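Local coordinates for protein lysozyme (Penaeus vannamei, PDB 6UKC) that probably hydrolyses the beta-1,4 linkages between amino sugars in bacterial peptidoglycan and in chitodextrins, as a glycosidase of the C-type lysozyme family in innate immunity, at residues A[128-131]-A[132-135]; A[5-8]-A[9-13]; A[31-34]-A[35-39]. All coordinates share one frame; numbering follows the deposited sequence.

Contact 1: residues A[128-131]-A[132-135]; sequences QYMA and ECWS
Two successive amides, those of C133 and W134, share the carbonyl oxygen of M130, so that the last turn of helix 126-134 is drawn together around a single acceptor. The W134 N to M130 O bond measures 2.8 Å, lies in the carbonyl plane and is fairly straight at 155°. C133 N reaches the same oxygen from above that plane, with a more bent N-H...O angle of 137°. The regular bonding to the fourth residue back is interrupted at the amides of E132 and C133, and a water bridges the kink: it donates to the carbonyls of Q128 and, weakly, Y129, and accepts from E132 N at 3.2 Å. The main side-chain contact follows from the four-residue spacing of M130 and W134. M130 CB sits over one face of the indole, 3.8 Å from the centroid of the W134 six-membered ring, in a CH-pi contact. Beyond CB the chain is bent at both chi2 and chi3, each about -55°, and folds back over the same face. There M130 SD lies 5.1 Å from that centroid, a distant Met-aromatic contact. The terminal methyl swings round toward the pyrrole side, M130 CE being 3.8 Å from W134 NE1, and also touches C133, with M130 CE to C133 CB at 3.9 Å. A methionine can thus fill the angle between an indole and a half-cystine by curling. E132 turns elsewhere, its OE1 bridging to K9. Toward the rest of the fold, C133 is tied to C10 of helix 9-20 by a disulfide, M130 packs on A13 of that helix and on V31 of helix 24-38, and W134 rests against N24.

Contact 2: residues A[5-8]-A[9-13]; sequences KVFG and KCEFA
F7 and F12 close the tight side of this helix start, while K5 and E11 form its more open, polar side. G8 occupies the N-cap of helix 9-20, and its carbonyl oxygen receives F12 N at 2.8 Å. F7, just before the cap, packs on F12, four residues after the cap, the N'-N4 pairing of a hydrophobic staple: F7 CB lies 3.8 Å from F12 CB, and F12 CD1 stands over one face of the F7 ring. The two rings meet obliquely, their planes at 50°. K5 CG covers the opposite face of F7, so aliphatic and aromatic carbon enclose that ring. On the other side, the extended chain of E11, with CG set trans to its own amide nitrogen (chi1 -175°), brings the carboxylate back to the loop. E11 OE2 accepts G8 N at 3.0 Å from above the carboxylate plane, and E11 OE1 uses its syn lone pair for the salt bridge with K5 NZ, at 2.9 Å. The bond to G8 N is one half of a capping box. Each carboxylate oxygen therefore has its own donor, which should hold the group's rotation, and its negative charge near the helix N-terminus would probably interact favourably with the helix dipole.

Contact 3: residues A[31-34]-A[35-39]; sequences VCIA and EFESS
The C-terminal turns of helix 24-38, the helix whose end carries the general acid in C-type lysozymes, are the setting in which C32 meets F36 and I33 meets E37. Regular bonds run through the first turn, E35 N to V31 O at 2.8 Å and F36 N to C32 O at 3.2 Å. E37 N then donates to I33 O at 2.8 Å, and S38 N to A34 O at 3.0 Å. Among the side chains, the sulfur of C32 approaches the F36 ring at its edge: C32 SG is 5.0 Å from the ring centroid and 3.9 Å from F36 CE2. That sulfur is also bonded to C121, so the ring lies against a disulfide. I33 and E37 run alongside each other, pointing the same way, with I33 CG2 3.8 Å from E37 CG. The E37 chain bends at chi2 (-77°), and its OE1 accepts the amide of A116 on helix 115-121. E35, whose position is consistent with that of the family's general acid, has an extended chain whose OE2 is hydrogen-bonded to the hydroxyl of Y129 on helix 126-134. S38 OG is hydrogen-bonded to I57 O. Apolar contacts thus join residues four apart, whereas the polar ends of E35, E37 and S38 find partners outside this helix, so that the orientation of these groups depends on the wider fold.

Along the chain the order is contact 2, contact 3, contact 1: contact 2 at the start of helix 9-20, contact 3 in the last turns of helix 24-38 and contact 1 in the last turn of helix 126-134. Their centres stand about 10 Å (2 and 3), 13 Å (1 and 2) and 15 Å (1 and 3) apart, and all three pairs touch. Besides the disulfide and hydrogen bond already noted, K9 NZ makes a probable hydrogen bond to Y129 O. Contacts 2 and 3 meet where V31 packs on K9 and A13, F12 on A34, and V6 on S39. The example illustrates how separate helical turns, each locally stabilised, are joined by side chains into the helical part of a C-type lysozyme.

Contact 1: residues A[128-131]-A[132-135]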
loop_
_atom_site.group_PDB
_atom_site.type_symbol
_atom_site.label_atom_id
_atom_site.label_comp_id
_atom_site.label_asym_id
_atom_site.label_seq_id
_atom_site.Cartn_x
_atom_site.Cartn_y
_atom_site.Cartn_z
ATOM N N GLN A 128 -18.513 4.245 -4.761
ATOM C CA GLN A 128 -18.836 3.706 -6.112
ATOM C C GLN A 128 -17.790 2.650 -6.522
ATOM O O GLN A 128 -18.185 1.518 -6.885
ATOM C CB GLN A 128 -18.919 4.824 -7.150
ATOM C CG GLN A 128 -19.326 4.283 -8.515
ATOM C CD GLN A 128 -20.704 3.653 -8.563
ATOM O OE1 GLN A 128 -21.642 4.036 -7.877
ATOM N NE2 GLN A 128 -20.867 2.711 -9.463
ATOM N N TYR A 129 -16.505 2.992 -6.451
ATOM C CA TYR A 129 -15.374 2.106 -6.838
ATOM C C TYR A 129 -15.497 0.748 -6.119
ATOM O O TYR A 129 -15.276 -0.314 -6.777
ATOM C CB TYR A 129 -14.046 2.839 -6.590
ATOM C CG TYR A 129 -12.823 1.972 -6.631
ATOM C CD1 TYR A 129 -12.218 1.653 -7.838
ATOM C CD2 TYR A 129 -12.261 1.472 -5.464
ATOM C CE1 TYR A 129 -11.088 0.847 -7.893
ATOM C CE2 TYR A 129 -11.140 0.649 -5.506
ATOM C CZ TYR A 129 -10.559 0.331 -6.724
ATOM O OH TYR A 129 -9.464 -0.469 -6.793
ATOM N N MET A 130 -15.879 0.760 -4.833
ATOM C CA MET A 130 -16.018 -0.460 -3.995
ATOM C C MET A 130 -17.395 -1.127 -4.185
ATOM O O MET A 130 -17.606 -2.248 -3.600
ATOM C CB MET A 130 -15.819 -0.118 -2.516
ATOM C CG MET A 130 -14.393 0.254 -2.155
ATOM S SD MET A 130 -13.195 -1.025 -2.624
ATOM C CE MET A 130 -13.908 -2.438 -1.790
ATOM N N ALA A 131 -18.302 -0.522 -4.967
ATOM C CA ALA A 131 -19.704 -0.991 -5.062
ATOM C C ALA A 131 -19.741 -2.460 -5.520
ATOM O O ALA A 131 -20.562 -3.228 -4.987
ATOM C CB ALA A 131 -20.522 -0.090 -5.955
ATOM N N GLU A 132 -18.877 -2.870 -6.447
ATOM C CA GLU A 132 -18.905 -4.265 -6.957
ATOM C C GLU A 132 -18.531 -5.233 -5.832
ATOM O O GLU A 132 -18.904 -6.397 -5.974
ATOM C CB GLU A 132 -17.951 -4.471 -8.127
ATOM C CG GLU A 132 -16.505 -4.501 -7.686
ATOM C CD GLU A 132 -15.581 -4.952 -8.790
ATOM O OE1 GLU A 132 -14.765 -4.115 -9.238
ATOM O OE2 GLU A 132 -15.707 -6.122 -9.218
ATOM N N CYS A 133 -17.816 -4.789 -4.782
ATOM C CA CYS A 133 -17.480 -5.649 -3.605
ATOM C C CYS A 133 -18.497 -5.487 -2.469
ATOM O O CYS A 133 -18.830 -6.501 -1.841
ATOM C CB CYS A 133 -16.109 -5.344 -3.030
ATOM S SG CYS A 133 -14.787 -5.469 -4.250
ATOM N N TRP A 134 -18.955 -4.269 -2.208
ATOM C CA TRP A 134 -19.803 -3.941 -1.033
ATOM C C TRP A 134 -21.298 -3.973 -1.394
ATOM O O TRP A 134 -22.097 -3.694 -0.510
ATOM C CB TRP A 134 -19.399 -2.569 -0.483
ATOM C CG TRP A 134 -18.062 -2.519 0.192
ATOM C CD1 TRP A 134 -17.269 -3.570 0.555
ATOM C CD2 TRP A 134 -17.380 -1.333 0.636
ATOM N NE1 TRP A 134 -16.137 -3.123 1.178
ATOM C CE2 TRP A 134 -16.191 -1.756 1.274
ATOM C CE3 TRP A 134 -17.677 0.030 0.598
ATOM C CZ2 TRP A 134 -15.272 -0.855 1.807
ATOM C CZ3 TRP A 134 -16.789 0.919 1.159
ATOM C CH2 TRP A 134 -15.595 0.482 1.735
ATOM N N SER A 135 -21.660 -4.284 -2.640
ATOM C CA SER A 135 -23.063 -4.296 -3.140
ATOM C C SER A 135 -23.446 -5.715 -3.568
ATOM O O SER A 135 -24.406 -6.187 -2.998
ATOM C CB SER A 135 -23.271 -3.319 -4.278
ATOM O OG SER A 135 -23.114 -1.979 -3.835
HETATM O O HOH W 1 -17.652 -0.454 -8.238
#

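Contact 2: residues A[5-8]-A[9-13]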
loop_
_atom_site.group_PDB
_atom_site.type_symbol
_atom_site.label_atom_id
_atom_site.label_comp_id
_atom_site.label_asym_id
_atom_site.label_seq_id
_atom_site.Cartn_x
_atom_site.Cartn_y
_atom_site.Cartn_z
ATOM N N LYS A 5 1.339 -14.497 -4.257
ATOM C CA LYS A 5 -0.103 -14.204 -4.093
ATOM C C LYS A 5 -0.481 -12.985 -4.932
ATOM O O LYS A 5 0.210 -11.927 -4.820
ATOM C CB LYS A 5 -0.408 -13.918 -2.626
ATOM C CG LYS A 5 -1.872 -13.718 -2.284
ATOM C CD LYS A 5 -2.789 -14.754 -2.871
ATOM C CE LYS A 5 -4.176 -14.698 -2.256
ATOM N NZ LYS A 5 -5.163 -15.524 -3.004
ATOM N N VAL A 6 -1.540 -13.133 -5.727
ATOM C CA VAL A 6 -2.232 -12.030 -6.452
ATOM C C VAL A 6 -3.690 -12.033 -5.998
ATOM O O VAL A 6 -4.442 -12.936 -6.348
ATOM C CB VAL A 6 -2.137 -12.169 -7.987
ATOM C CG1 VAL A 6 -2.746 -10.952 -8.679
ATOM C CG2 VAL A 6 -0.707 -12.414 -8.463
ATOM N N PHE A 7 -4.097 -11.019 -5.256
ATOM C CA PHE A 7 -5.484 -10.951 -4.734
ATOM C C PHE A 7 -6.464 -10.542 -5.852
ATOM O O PHE A 7 -6.132 -9.703 -6.738
ATOM C CB PHE A 7 -5.546 -9.963 -3.571
ATOM C CG PHE A 7 -4.853 -10.403 -2.301
ATOM C CD1 PHE A 7 -5.518 -11.183 -1.375
ATOM C CD2 PHE A 7 -3.545 -10.024 -2.020
ATOM C CE1 PHE A 7 -4.891 -11.584 -0.207
ATOM C CE2 PHE A 7 -2.928 -10.404 -0.839
ATOM C CZ PHE A 7 -3.611 -11.169 0.072
ATOM N N GLY A 8 -7.680 -11.069 -5.800
ATOM C CA GLY A 8 -8.847 -10.349 -6.359
ATOM C C GLY A 8 -9.132 -9.084 -5.550
ATOM O O GLY A 8 -8.854 -9.068 -4.354
ATOM N N LYS A 9 -9.671 -8.044 -6.180
ATOM C CA LYS A 9 -9.986 -6.741 -5.531
ATOM C C LYS A 9 -10.907 -6.954 -4.310
ATOM O O LYS A 9 -10.584 -6.475 -3.216
ATOM C CB LYS A 9 -10.605 -5.818 -6.584
ATOM C CG LYS A 9 -11.204 -4.526 -6.061
ATOM C CD LYS A 9 -11.926 -3.759 -7.146
ATOM C CE LYS A 9 -12.795 -2.643 -6.606
ATOM N NZ LYS A 9 -13.360 -1.829 -7.708
ATOM N N CYS A 10 -12.044 -7.614 -4.497
ATOM C CA CYS A 10 -13.032 -7.908 -3.424
ATOM C C CYS A 10 -12.410 -8.875 -2.414
ATOM O O CYS A 10 -12.650 -8.689 -1.214
ATOM C CB CYS A 10 -14.330 -8.445 -4.012
ATOM S SG CYS A 10 -15.074 -7.259 -5.158
ATOM N N GLU A 11 -11.598 -9.830 -2.858
ATOM C CA GLU A 11 -10.869 -10.747 -1.937
ATOM C C GLU A 11 -9.948 -9.936 -1.017
ATOM O O GLU A 11 -9.873 -10.189 0.198
ATOM C CB GLU A 11 -10.055 -11.728 -2.759
ATOM C CG GLU A 11 -9.375 -12.787 -1.913
ATOM C CD GLU A 11 -8.273 -13.529 -2.644
ATOM O OE1 GLU A 11 -7.543 -14.250 -1.992
ATOM O OE2 GLU A 11 -8.163 -13.374 -3.872
ATOM N N PHE A 12 -9.254 -8.971 -1.586
ATOM C CA PHE A 12 -8.347 -8.075 -0.845
ATOM C C PHE A 12 -9.183 -7.200 0.091
ATOM O O PHE A 12 -8.774 -7.068 1.283
ATOM C CB PHE A 12 -7.497 -7.257 -1.807
ATOM C CG PHE A 12 -6.442 -6.427 -1.135
ATOM C CD1 PHE A 12 -5.488 -7.016 -0.326
ATOM C CD2 PHE A 12 -6.422 -5.058 -1.293
ATOM C CE1 PHE A 12 -4.518 -6.249 0.290
ATOM C CE2 PHE A 12 -5.461 -4.293 -0.657
ATOM C CZ PHE A 12 -4.510 -4.889 0.128
ATOM N N ALA A 13 -10.301 -6.636 -0.397
ATOM C CA ALA A 13 -11.214 -5.835 0.465
ATOM C C ALA A 13 -11.681 -6.669 1.668
ATOM O O ALA A 13 -11.583 -6.147 2.812
ATOM C CB ALA A 13 -12.394 -5.299 -0.321
#

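Contact 3: residues A[31-34]-A[35-39]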
loop_
_atom_site.group_PDB
_atom_site.type_symbol
_atom_site.label_atom_id
_atom_site.label_comp_id
_atom_site.label_asym_id
_atom_site.label_seq_id
_atom_site.Cartn_x
_atom_site.Cartn_y
_atom_site.Cartn_z
ATOM N N VAL A 31 -7.482 -0.582 -1.089
ATOM C CA VAL A 31 -7.846 -1.373 -2.308
ATOM C C VAL A 31 -7.458 -0.582 -3.576
ATOM O O VAL A 31 -6.791 -1.154 -4.518
ATOM C CB VAL A 31 -9.341 -1.735 -2.285
ATOM C CG1 VAL A 31 -9.819 -2.299 -3.611
ATOM C CG2 VAL A 31 -9.667 -2.698 -1.143
ATOM N N CYS A 32 -7.869 0.685 -3.636
ATOM C CA CYS A 32 -7.622 1.562 -4.806
ATOM C C CYS A 32 -6.104 1.673 -5.039
ATOM O O CYS A 32 -5.654 1.497 -6.234
ATOM C CB CYS A 32 -8.242 2.939 -4.629
ATOM S SG CYS A 32 -8.178 3.905 -6.155
ATOM N N ILE A 33 -5.354 1.971 -3.963
ATOM C CA ILE A 33 -3.877 2.156 -4.033
ATOM C C ILE A 33 -3.250 0.853 -4.525
ATOM O O ILE A 33 -2.450 0.950 -5.491
ATOM C CB ILE A 33 -3.278 2.654 -2.709
ATOM C CG1 ILE A 33 -3.723 4.094 -2.449
ATOM C CG2 ILE A 33 -1.756 2.529 -2.716
ATOM C CD1 ILE A 33 -3.535 4.531 -1.017
ATOM N N ALA A 34 -3.627 -0.302 -3.941
ATOM C CA ALA A 34 -3.090 -1.627 -4.344
ATOM C C ALA A 34 -3.401 -1.912 -5.816
ATOM O O ALA A 34 -2.517 -2.468 -6.520
ATOM C CB ALA A 34 -3.646 -2.735 -3.483
ATOM N N GLU A 35 -4.644 -1.663 -6.251
ATOM C CA GLU A 35 -5.007 -1.948 -7.659
ATOM C C GLU A 35 -3.960 -1.274 -8.552
ATOM O O GLU A 35 -3.315 -1.972 -9.371
ATOM C CB GLU A 35 -6.411 -1.477 -8.034
ATOM C CG GLU A 35 -6.844 -2.076 -9.361
ATOM C CD GLU A 35 -8.161 -1.620 -9.945
ATOM O OE1 GLU A 35 -8.195 -1.507 -11.153
ATOM O OE2 GLU A 35 -9.147 -1.410 -9.199
ATOM N N PHE A 36 -3.759 0.033 -8.371
ATOM C CA PHE A 36 -3.044 0.875 -9.369
ATOM C C PHE A 36 -1.548 0.889 -9.081
ATOM O O PHE A 36 -0.835 1.230 -10.017
ATOM C CB PHE A 36 -3.685 2.256 -9.473
ATOM C CG PHE A 36 -5.098 2.151 -9.982
ATOM C CD1 PHE A 36 -5.344 1.804 -11.301
ATOM C CD2 PHE A 36 -6.181 2.342 -9.133
ATOM C CE1 PHE A 36 -6.644 1.695 -11.779
ATOM C CE2 PHE A 36 -7.484 2.212 -9.604
ATOM C CZ PHE A 36 -7.716 1.883 -10.926
ATOM N N GLU A 37 -1.092 0.462 -7.895
ATOM C CA GLU A 37 0.366 0.353 -7.650
ATOM C C GLU A 37 0.852 -1.001 -8.162
ATOM O O GLU A 37 1.952 -1.011 -8.710
ATOM C CB GLU A 37 0.734 0.593 -6.186
ATOM C CG GLU A 37 0.532 2.017 -5.742
ATOM C CD GLU A 37 1.604 2.985 -6.190
ATOM O OE1 GLU A 37 1.467 4.191 -5.921
ATOM O OE2 GLU A 37 2.577 2.511 -6.771
ATOM N N SER A 38 0.079 -2.084 -8.049
ATOM C CA SER A 38 0.650 -3.451 -8.198
ATOM C C SER A 38 -0.303 -4.483 -8.802
ATOM O O SER A 38 0.138 -5.636 -8.912
ATOM C CB SER A 38 1.097 -3.944 -6.860
ATOM O OG SER A 38 -0.035 -4.190 -6.026
ATOM N N SER A 39 -1.544 -4.126 -9.149
ATOM C CA SER A 39 -2.634 -5.069 -9.513
ATOM C C SER A 39 -2.802 -6.136 -8.426
ATOM O O SER A 39 -2.977 -7.320 -8.770
ATOM C CB SER A 39 -2.381 -5.668 -10.850
ATOM O OG SER A 39 -2.166 -4.637 -11.793
#